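Local coordinates for putative alkaline phosphatase (Pseudomonas fluorescens, PDB 4F1V), which binds phosphate with high affinity in the periplasm and probably delivers it to an ABC transporter for import, at residues A267-F272 with F293-F298. Sequence-based numbering, arbitrary orientation.
Sequences AWVPVF and FTNLIF
Phe293 enters the contact with one face of its ring against the pyrrolidine of Pro270. The two side chains cross at about a right angle, and Pro270 CD lies over that face of the phenyl ring. Pro270 CB and CG both come to 3.8 Å from Phe293 CE1. The carbonyl of Pro270 also sits close to this ring, with its O 3.6 Å from Phe293 CD1. Phe293 CG lies beside the backbone N (chi1 -67°) and anti to the carbonyl carbon, which directs the ring at the proline; CD1 and CE1 are the atoms that meet it. Phe272 approaches the same CE1 atom obliquely, from the other side of the ring plane, with its CE1 4.2 Å from Phe293 CE1. The other neighbours of Phe272 include Tyr283, whose ring it meets.

The backbones are joined here through one water. It donates to Pro270 O at 2.8 Å and accepts from Phe293 N at 3.0 Å, so it links the loop to the strand where the two segments share no direct backbone bond.

Strand 291-299 lies between strands 59-62 and 85-94, antiparallel to both, in a five-stranded mixed sheet of this venus-flytrap phosphate-binding protein. Residues 267-272 pass over one face of that sheet. Thr294 points away from them, and its OG1 hydrogen-bonds Asp63 OD1; Asp63 belongs to the phosphate pocket.

Asn295 turns back toward the loop and meets Val269 from the opposite direction. Both methyl groups of Val269 pack against the side-chain amide. Val269 CG2 is 3.7 Å from Asn295 CG, and CG1 is 3.8 Å from the same carbon. Val269 CG1 stands anti to the backbone N (chi1 176°), which lets the valine present both branches to the amide. Val269 O, in turn, accepts a hydrogen bond from Lys65 NZ.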
loop_
_atom_site.group_PDB
_atom_site.type_symbol
_atom_site.label_atom_id
_atom_site.label_comp_id
_atom_site.label_asym_id
_atom_site.label_seq_id
_atom_site.Cartn_x
_atom_site.Cartn_y
_atom_site.Cartn_z
ATOM N N ALA A 267 -2.442 15.872 0.624
ATOM C CA ALA A 267 -1.073 16.335 0.466
ATOM C C ALA A 267 -0.089 15.465 1.177
ATOM O O ALA A 267 1.135 15.569 0.923
ATOM C CB ALA A 267 -0.973 17.754 0.917
ATOM N N TRP A 268 -0.524 14.639 2.129
ATOM C CA TRP A 268 0.364 13.867 2.965
ATOM C C TRP A 268 0.855 12.567 2.337
ATOM O O TRP A 268 1.834 12.016 2.785
ATOM C CB TRP A 268 -0.351 13.550 4.286
ATOM C CG TRP A 268 -0.274 14.747 5.237
ATOM C CD1 TRP A 268 -1.139 15.816 5.295
ATOM C CD2 TRP A 268 0.751 15.022 6.182
ATOM N NE1 TRP A 268 -0.703 16.724 6.220
ATOM C CE2 TRP A 268 0.453 16.303 6.790
ATOM C CE3 TRP A 268 1.909 14.350 6.621
ATOM C CZ2 TRP A 268 1.258 16.855 7.797
ATOM C CZ3 TRP A 268 2.718 14.929 7.594
ATOM C CH2 TRP A 268 2.391 16.171 8.151
ATOM N N VAL A 269 0.097 12.033 1.359
ATOM C CA VAL A 269 0.469 10.715 0.767
ATOM C C VAL A 269 1.177 10.953 -0.554
ATOM O O VAL A 269 0.545 11.339 -1.553
ATOM C CB VAL A 269 -0.755 9.803 0.541
ATOM C CG1 VAL A 269 -0.309 8.522 -0.163
ATOM C CG2 VAL A 269 -1.424 9.519 1.875
ATOM N N PRO A 270 2.488 10.702 -0.632
ATOM C CA PRO A 270 3.164 10.857 -1.925
ATOM C C PRO A 270 2.750 9.720 -2.839
ATOM O O PRO A 270 2.604 8.582 -2.399
ATOM C CB PRO A 270 4.670 10.694 -1.581
ATOM C CG PRO A 270 4.725 10.880 -0.064
ATOM C CD PRO A 270 3.413 10.305 0.435
ATOM N N VAL A 271 2.601 10.034 -4.122
ATOM C CA VAL A 271 2.410 9.027 -5.109
ATOM C C VAL A 271 3.459 9.166 -6.201
ATOM O O VAL A 271 3.935 10.256 -6.516
ATOM C CB VAL A 271 1.003 8.981 -5.696
ATOM C CG1 VAL A 271 -0.027 8.746 -4.606
ATOM C CG2 VAL A 271 0.664 10.203 -6.510
ATOM N N PHE A 272 3.837 8.015 -6.761
ATOM C CA PHE A 272 4.666 7.950 -7.946
ATOM C C PHE A 272 3.792 7.995 -9.174
ATOM O O PHE A 272 2.556 7.689 -9.105
ATOM C CB PHE A 272 5.578 6.684 -7.894
ATOM C CG PHE A 272 6.619 6.762 -6.836
ATOM C CD1 PHE A 272 6.326 6.397 -5.508
ATOM C CD2 PHE A 272 7.899 7.240 -7.131
ATOM C CE1 PHE A 272 7.315 6.510 -4.539
ATOM C CE2 PHE A 272 8.863 7.331 -6.154
ATOM C CZ PHE A 272 8.581 6.984 -4.839
ATOM N N PHE A 293 3.769 4.032 -1.193
ATOM C CA PHE A 293 3.522 4.089 0.246
ATOM C C PHE A 293 2.240 3.369 0.599
ATOM O O PHE A 293 1.264 3.346 -0.161
ATOM C CB PHE A 293 3.451 5.557 0.776
ATOM C CG PHE A 293 4.784 6.254 0.675
ATOM C CD1 PHE A 293 5.164 6.919 -0.486
ATOM C CD2 PHE A 293 5.674 6.164 1.727
ATOM C CE1 PHE A 293 6.418 7.511 -0.574
ATOM C CE2 PHE A 293 6.923 6.761 1.634
ATOM C CZ PHE A 293 7.293 7.459 0.500
ATOM N N THR A 294 2.242 2.801 1.817
ATOM C CA THR A 294 0.981 2.382 2.467
ATOM C C THR A 294 0.763 3.289 3.674
ATOM O O THR A 294 1.739 3.750 4.275
ATOM C CB THR A 294 1.011 0.893 2.813
ATOM O OG1 THR A 294 -0.254 0.526 3.355
ATOM C CG2 THR A 294 2.097 0.495 3.787
ATOM N N ASN A 295 -0.504 3.556 3.998
ATOM C CA ASN A 295 -0.908 4.716 4.801
ATOM C C ASN A 295 -1.802 4.333 5.979
ATOM O O ASN A 295 -2.389 3.255 6.043
ATOM C CB ASN A 295 -1.649 5.738 3.906
ATOM C CG ASN A 295 -0.911 5.897 2.586
ATOM O OD1 ASN A 295 0.305 6.179 2.576
ATOM N ND2 ASN A 295 -1.614 5.745 1.516
ATOM N N LEU A 296 -1.888 5.309 6.911
ATOM C CA LEU A 296 -2.843 5.261 8.054
ATOM C C LEU A 296 -3.931 6.320 7.830
ATOM O O LEU A 296 -3.660 7.413 7.311
ATOM C CB LEU A 296 -2.128 5.649 9.346
ATOM C CG LEU A 296 -0.845 4.894 9.740
ATOM C CD1 LEU A 296 -0.278 5.407 11.058
ATOM C CD2 LEU A 296 -1.059 3.418 9.775
ATOM N N ILE A 297 -5.138 6.013 8.296
ATOM C CA ILE A 297 -6.241 6.956 8.345
ATOM C C ILE A 297 -6.804 6.911 9.773
ATOM O O ILE A 297 -7.211 5.853 10.259
ATOM C CB ILE A 297 -7.335 6.597 7.341
ATOM C CG1 ILE A 297 -6.772 6.585 5.899
ATOM C CG2 ILE A 297 -8.520 7.590 7.436
ATOM C CD1 ILE A 297 -7.719 5.888 4.909
ATOM N N PHE A 298 -6.768 8.077 10.451
ATOM C CA PHE A 298 -7.220 8.258 11.831
ATOM C C PHE A 298 -8.154 9.491 11.887
ATOM O O PHE A 298 -8.260 10.252 10.933
ATOM C CB PHE A 298 -6.031 8.470 12.782
ATOM C CG PHE A 298 -5.326 7.198 13.225
ATOM C CD1 PHE A 298 -4.438 6.514 12.398
ATOM C CD2 PHE A 298 -5.612 6.659 14.474
ATOM C CE1 PHE A 298 -3.827 5.327 12.836
ATOM C CE2 PHE A 298 -5.026 5.477 14.884
ATOM C CZ PHE A 298 -4.136 4.831 14.086
HETATM O O HOH W 1 2.060 5.865 -2.820
#